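PDB 5LHJ: leucine aminopeptidase 2, chloroplastic from Streptomyces sp. BC16019, which acts as a manganese-binding M17-family metalloaminopeptidase in bottromycin maturation, and probably removes unsubstituted N-terminal amino acids from peptides. Local coordinates for residues 227-230 against 231-234; 322-325 against 326-329; 342-345 against 346-349; 424-427 against 428-431. All blocks are in the same frame, centred on the assembly; numbering follows the deposited sequence.

Contact 1 (227-230 against 231-234)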
# COMPACT_ATOMS: atom_id res chain seq x y z
N LEU A 227 19.70 9.59 24.34
CA LEU A 227 19.39 8.31 24.99
C LEU A 227 18.16 8.40 25.90
O LEU A 227 17.25 7.57 25.81
CB LEU A 227 20.61 7.83 25.80
CG LEU A 227 20.41 6.59 26.69
CD1 LEU A 227 20.01 5.37 25.88
CD2 LEU A 227 21.70 6.33 27.45
N THR A 228 18.12 9.40 26.78
CA THR A 228 16.98 9.56 27.70
C THR A 228 15.67 9.91 26.96
O THR A 228 14.62 9.38 27.30
CB THR A 228 17.30 10.52 28.86
OG1 THR A 228 17.75 11.76 28.36
CG2 THR A 228 18.39 9.96 29.71
N ALA A 229 15.73 10.73 25.90
CA ALA A 229 14.53 11.06 25.10
C ALA A 229 13.95 9.86 24.35
O ALA A 229 12.73 9.61 24.39
CB ALA A 229 14.84 12.18 24.11
N VAL A 230 14.83 9.13 23.67
CA VAL A 230 14.42 7.95 22.91
C VAL A 230 13.87 6.87 23.84
O VAL A 230 12.87 6.25 23.55
CB VAL A 230 15.59 7.41 22.06
CG1 VAL A 230 15.33 5.99 21.56
CG2 VAL A 230 15.85 8.36 20.89
N GLY A 231 14.53 6.69 24.99
CA GLY A 231 14.20 5.61 25.90
C GLY A 231 12.97 5.83 26.77
O GLY A 231 12.54 4.91 27.44
N ARG A 232 12.42 7.04 26.79
CA ARG A 232 11.40 7.36 27.80
C ARG A 232 10.03 6.69 27.61
O ARG A 232 9.33 6.46 28.60
CB ARG A 232 11.23 8.86 27.95
CG ARG A 232 10.43 9.55 26.88
CD ARG A 232 10.10 10.96 27.36
NE ARG A 232 9.25 11.70 26.43
CZ ARG A 232 9.68 12.33 25.34
NH1 ARG A 232 10.97 12.30 24.97
NH2 ARG A 232 8.80 13.01 24.60
N GLY A 233 9.63 6.41 26.36
CA GLY A 233 8.32 5.79 26.13
C GLY A 233 8.17 4.41 26.76
O GLY A 233 7.11 4.05 27.31
N SER A 234 9.24 3.62 26.69
CA SER A 234 9.28 2.28 27.24
C SER A 234 9.07 2.24 28.75
O SER A 234 9.50 3.14 29.46
CB SER A 234 10.62 1.63 26.92
OG SER A 234 10.70 0.32 27.46
O HOH W 1 10.94 4.21 24.29
O HOH W 2 10.32 7.48 23.73
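The closing turn of helix 225-231 is held by an i to i+4 backbone bond, in which Gly231 N gives its hydrogen to Leu227 O at 3.0 Å. Beyond it the chain stays close to the helix end through two waters. Val230 O lies 2.9 Å from water 1 and 2.8 Å from water 2; water 1 also accepts from Ser234 N and water 2 from Gly233 N, so the departing loop is tied to the last turn through solvent. Arg232 reaches back beside the helix. With chi1 at 78°, its CG is tucked over the backbone, flanked by N and C, 3.4 Å from Ala229 O; the chain runs extended to NE, and a turn at chi4 (-81°) brings NH1 to 3.3 Å from Ala229 O. Arg232 NH2 makes a long, weak ion pair with Asp327 OD2 and lies close to the like-charged Arg324 NH2. A leucine in place of Arg232 would probably leave the Asp327 carboxylate without one of its positive neighbours and the Ala229 carbonyl without the guanidinium beside it. Elsewhere on the helix, Val230 packs on Glu345, Val348 and Val349 of helix 345-358, while Leu227 reaches Pro312 and Ala314 of strand 306-316.

Contact 2 (322-325 against 326-329)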
# COMPACT_ATOMS: atom_id res chain seq x y z
N ALA A 322 5.89 8.81 24.97
CA ALA A 322 6.97 8.53 24.02
C ALA A 322 7.43 9.77 23.26
O ALA A 322 6.69 10.73 23.09
CB ALA A 322 6.55 7.46 23.03
N LEU A 323 8.67 9.70 22.76
CA LEU A 323 9.25 10.76 21.94
C LEU A 323 8.35 11.10 20.75
O LEU A 323 7.86 10.20 20.07
CB LEU A 323 10.62 10.30 21.42
CG LEU A 323 11.47 11.34 20.66
CD1 LEU A 323 11.68 12.63 21.41
CD2 LEU A 323 12.80 10.71 20.33
N ARG A 324 8.09 12.38 20.54
CA ARG A 324 7.12 12.83 19.53
C ARG A 324 7.82 13.35 18.29
O ARG A 324 8.86 13.99 18.37
CB ARG A 324 6.23 13.95 20.08
CG ARG A 324 5.32 13.58 21.26
CD ARG A 324 4.87 14.80 22.06
NE ARG A 324 6.01 15.20 22.87
CZ ARG A 324 6.03 15.46 24.16
NH1 ARG A 324 4.94 15.54 24.93
NH2 ARG A 324 7.23 15.75 24.67
N VAL A 325 7.19 13.14 17.14
CA VAL A 325 7.60 13.82 15.91
C VAL A 325 7.47 15.33 16.11
O VAL A 325 6.43 15.81 16.59
CB VAL A 325 6.74 13.36 14.70
CG1 VAL A 325 7.03 14.20 13.46
CG2 VAL A 325 6.97 11.88 14.43
N GLY A 326 8.52 16.07 15.77
CA GLY A 326 8.56 17.52 15.99
C GLY A 326 9.31 17.95 17.24
O GLY A 326 9.67 19.13 17.37
N ASP A 327 9.56 17.01 18.16
CA ASP A 327 10.37 17.31 19.34
C ASP A 327 11.79 17.68 18.95
O ASP A 327 12.27 17.29 17.88
CB ASP A 327 10.40 16.14 20.32
CG ASP A 327 9.11 16.01 21.12
OD1 ASP A 327 8.21 16.89 20.99
OD2 ASP A 327 9.01 15.03 21.89
N VAL A 328 12.43 18.47 19.80
CA VAL A 328 13.80 18.88 19.58
C VAL A 328 14.63 18.40 20.76
O VAL A 328 14.26 18.62 21.93
CB VAL A 328 13.91 20.41 19.36
CG1 VAL A 328 15.36 20.87 19.37
CG2 VAL A 328 13.24 20.79 18.04
N VAL A 329 15.74 17.73 20.44
CA VAL A 329 16.71 17.27 21.43
C VAL A 329 17.88 18.25 21.45
O VAL A 329 18.48 18.54 20.41
CB VAL A 329 17.21 15.84 21.10
CG1 VAL A 329 18.35 15.44 22.02
CG2 VAL A 329 16.05 14.85 21.18
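Asp327 OD2 is gripped by two donors of one residue, Arg324. The backbone Arg324 N reaches it at 3.1 Å from above the carboxylate plane, whereas Arg324 NE meets it at 3.2 Å on the syn lone pair, the side of the other oxygen, in a salt bridge. OD2 lies almost in the guanidinium plane, at its edge, although the guanidinium and carboxylate planes themselves are turned 72° apart. Weak bonds from NE to Asp327 OD1 and from NH2 to OD2, both 3.4 Å, add to the grip. In Arg324, CG beside the backbone N and a bend at chi3 (-76°) bring NE round to the same side as the backbone N-H, so both can reach OD2. Underneath runs a type II beta turn from Arg324 to Asp327, closed by Asp327 N to Arg324 O at 3.1 Å. Gly326 takes its third position with positive phi (99°), where a side chain would clash with the carbonyl oxygen of Val325. Leu323 runs alongside the aspartate in the opposite sense, its CD1 3.6 Å from Asp327 OD2, and puts a nonpolar group against the charge. The turn leads into strand 328-330 and lies at a subunit interface: Arg324 NH1 forms a salt bridge with Glu315 of the second subunit, and Asp327 OD1 takes a weak bond from Gly189 N of that subunit. With so many donors around one buried carboxylate, Asp327 is likely to stay ionised, and Arg324, shared between two acidic groups, links the shape of this turn to the packing of the neighbouring subunit.

Contact 3 (342-345 against 346-349)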
# COMPACT_ATOMS: atom_id res chain seq x y z
N THR A 342 10.49 8.96 14.28
CA THR A 342 10.92 8.28 15.51
C THR A 342 11.64 6.94 15.28
O THR A 342 12.25 6.40 16.20
CB THR A 342 9.75 8.06 16.50
OG1 THR A 342 8.81 7.14 15.95
CG2 THR A 342 9.08 9.38 16.85
N ASP A 343 11.55 6.38 14.08
CA ASP A 343 12.31 5.17 13.70
C ASP A 343 13.80 5.42 13.40
O ASP A 343 14.57 4.46 13.34
CB ASP A 343 11.64 4.46 12.52
CG ASP A 343 12.15 3.03 12.32
OD1 ASP A 343 12.44 2.31 13.30
OD2 ASP A 343 12.26 2.61 11.14
N ASN A 344 14.23 6.68 13.26
CA ASN A 344 15.67 6.99 13.14
C ASN A 344 16.24 7.41 14.50
O ASN A 344 16.88 8.45 14.65
CB ASN A 344 15.94 8.06 12.07
CG ASN A 344 15.91 7.50 10.65
OD1 ASN A 344 15.71 6.29 10.43
ND2 ASN A 344 16.11 8.37 9.67
N GLU A 345 16.00 6.54 15.48
CA GLU A 345 16.35 6.84 16.88
C GLU A 345 17.81 6.54 17.18
O GLU A 345 18.39 7.17 18.06
CB GLU A 345 15.41 6.10 17.84
CG GLU A 345 15.85 4.72 18.33
CD GLU A 345 15.90 3.64 17.28
OE1 GLU A 345 15.37 3.83 16.15
OE2 GLU A 345 16.48 2.58 17.58
N GLY A 346 18.41 5.58 16.47
CA GLY A 346 19.79 5.17 16.74
C GLY A 346 20.79 6.31 16.67
O GLY A 346 21.65 6.46 17.56
N ARG A 347 20.70 7.12 15.62
CA ARG A 347 21.65 8.21 15.45
C ARG A 347 21.52 9.25 16.58
O ARG A 347 22.51 9.83 17.02
CB ARG A 347 21.54 8.85 14.06
CG ARG A 347 20.27 9.67 13.80
CD ARG A 347 20.09 9.89 12.30
NE ARG A 347 19.75 8.64 11.64
CZ ARG A 347 19.51 8.47 10.33
NH1 ARG A 347 19.60 9.47 9.47
NH2 ARG A 347 19.20 7.26 9.91
N VAL A 348 20.30 9.44 17.05
CA VAL A 348 19.98 10.39 18.12
C VAL A 348 20.57 9.91 19.46
O VAL A 348 21.10 10.70 20.22
CB VAL A 348 18.45 10.63 18.21
CG1 VAL A 348 18.07 11.49 19.40
CG2 VAL A 348 17.93 11.25 16.92
N VAL A 349 20.48 8.61 19.72
CA VAL A 349 21.06 7.99 20.91
C VAL A 349 22.61 8.07 20.87
O VAL A 349 23.26 8.42 21.87
CB VAL A 349 20.60 6.52 21.04
CG1 VAL A 349 21.36 5.80 22.12
CG2 VAL A 349 19.09 6.44 21.30
O HOH W 3 18.29 3.38 14.40
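The first turn of helix 345-358 is set by Val349 N, which bonds to Glu345 O at 3.0 Å, the donor nitrogen lying nearly in line with the C=O bond (C=O...N 164°). Beside this turn, the amide of Asn344 is stacked on the guanidinium of Arg347, the two planes only 11° apart and the side chains running the same way. ND2 lies over one face, offset toward the rim, 3.3 Å from Arg347 NH2; both are donors and make no bond to each other. Asn344 ND2 bonds instead to Asn433 O, while the arginine's other terminal nitrogen, NH1, forms a salt bridge with Asp440 OD1. Arg347 starts from chi1 70° and bends again at chi3, which brings its flat end back alongside Asn344; its buried NE has no partner in the model. Asp343 and Glu345 are manganese ligands, although no metal is bound to this chain. Water 3 weakly bridges Glu345 OE1, at 3.4 Å, and Gly346 N, at the start of the helix. Val348 CG2 rests 3.8 Å from Asn344 O. Around the turn, Arg347 packs on Ala444, Phe447 and Leu448 of helix 440-449, Val348 on Ile339, and Val349 on Pro312 of strand 306-316.

Contact 4 (424-427 against 428-431)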
# COMPACT_ATOMS: atom_id res chain seq x y z
N LEU A 424 20.48 17.12 5.79
CA LEU A 424 20.40 17.23 7.24
C LEU A 424 19.68 18.53 7.71
O LEU A 424 19.39 18.66 8.89
CB LEU A 424 21.80 17.17 7.84
CG LEU A 424 22.59 15.87 7.64
CD1 LEU A 424 23.95 15.98 8.30
CD2 LEU A 424 21.82 14.69 8.20
N ARG A 425 19.38 19.45 6.81
CA ARG A 425 18.84 20.77 7.19
C ARG A 425 17.46 20.67 7.82
O ARG A 425 16.64 19.86 7.38
CB ARG A 425 18.77 21.71 5.98
CG ARG A 425 20.13 22.13 5.47
CD ARG A 425 20.02 22.84 4.13
NE ARG A 425 21.34 23.16 3.59
CZ ARG A 425 21.59 23.58 2.35
NH1 ARG A 425 20.60 23.77 1.47
NH2 ARG A 425 22.85 23.82 1.98
N SER A 426 17.23 21.47 8.86
CA SER A 426 15.96 21.58 9.57
C SER A 426 15.45 23.02 9.52
O SER A 426 16.23 23.96 9.55
CB SER A 426 16.17 21.19 11.03
OG SER A 426 15.03 21.44 11.85
N ALA A 427 14.13 23.17 9.50
CA ALA A 427 13.51 24.51 9.58
C ALA A 427 13.47 25.05 11.01
O ALA A 427 13.13 26.21 11.21
CB ALA A 427 12.11 24.47 9.00
N VAL A 428 13.78 24.21 12.00
CA VAL A 428 13.64 24.55 13.43
C VAL A 428 14.95 24.36 14.20
O VAL A 428 15.34 25.22 14.98
CB VAL A 428 12.51 23.70 14.06
CG1 VAL A 428 12.44 23.86 15.57
CG2 VAL A 428 11.17 24.10 13.44
N ALA A 429 15.60 23.21 14.02
CA ALA A 429 16.81 22.88 14.78
C ALA A 429 18.08 22.94 13.91
O ALA A 429 18.03 23.34 12.74
CB ALA A 429 16.64 21.52 15.42
N ASP A 430 19.22 22.55 14.49
CA ASP A 430 20.46 22.51 13.72
C ASP A 430 20.47 21.43 12.64
O ASP A 430 21.12 21.59 11.61
CB ASP A 430 21.68 22.33 14.64
CG ASP A 430 21.88 23.47 15.61
OD1 ASP A 430 21.48 24.63 15.31
OD2 ASP A 430 22.45 23.20 16.68
N ARG A 431 19.74 20.33 12.88
CA ARG A 431 19.66 19.23 11.93
C ARG A 431 18.39 18.44 12.17
O ARG A 431 17.75 18.57 13.23
CB ARG A 431 20.85 18.29 12.11
CG ARG A 431 20.90 17.68 13.50
CD ARG A 431 22.15 16.87 13.70
NE ARG A 431 23.36 17.63 13.98
CZ ARG A 431 23.65 18.27 15.11
NH1 ARG A 431 22.79 18.36 16.12
NH2 ARG A 431 24.84 18.85 15.23
O HOH W 4 19.53 23.16 9.70
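Ser426 OG takes two backbone hydrogens from the segment that follows it: Val428 N at 3.0 Å and Ala429 N at 2.9 Å, both nearly straight, with N-H...O angles of 163° and 165°. The hydroxyl also bonds to Glu338 of strand 336-338. With chi1 172°, OG is swung to the side of the carbonyl carbon, over the peptides that come next, and CB settles 3.3 Å from Ala429 O. The bond to the second residue on makes an ST turn, and the further bond to Ala429 N extends it; the two segments run back against each other, so the turn reverses the loop between strand 410-413 and strand 431-432. With Ser426 replaced by alanine, the Val428 and Ala429 amides would probably lose their shared acceptor and Glu338 its hydroxyl partner, freeing the tip of the bend to shift. The side chain of Val428 packs on Lys282 of the second subunit. At the open end of the reversal, Arg431 CA makes a CA-H...O contact with Leu424 O at 3.1 Å, and Arg431 CB also lies near that oxygen. Between these ends, water 4 accepts from Ser426 N at 3.0 Å and lies 2.9 Å from Asp430 O. The guanidinium of Arg431 turns to Asp450, with NE in a salt bridge. Toward the second subunit, Ser426 O accepts from Arg146 NH2 of that subunit, and Asp430 OD2 bonds to Ser147 OG of the same subunit.

In the fold
From the N terminus, contact 1 ends helix 225-231, contact 2 makes the turn into strand 328-330, contact 3 starts helix 345-358 and contact 4 reverses the loop before strand 431-432. Each is local, and they come in series; none encloses or crosses another. In space they gather on one side of the catalytic domain. Contacts 1 and 2 meet through Arg232, contacts 1 and 3 through the two facing helices, and contacts 2 and 3 through Leu323 and Val325 against Thr342. Contact 4 touches contact 2 where Val328, on the small three-stranded sheet, meets Val428 in the loop before strand 431-432. Contacts 2 and 4 both reach the second subunit, whereas contact 3 holds manganese ligands.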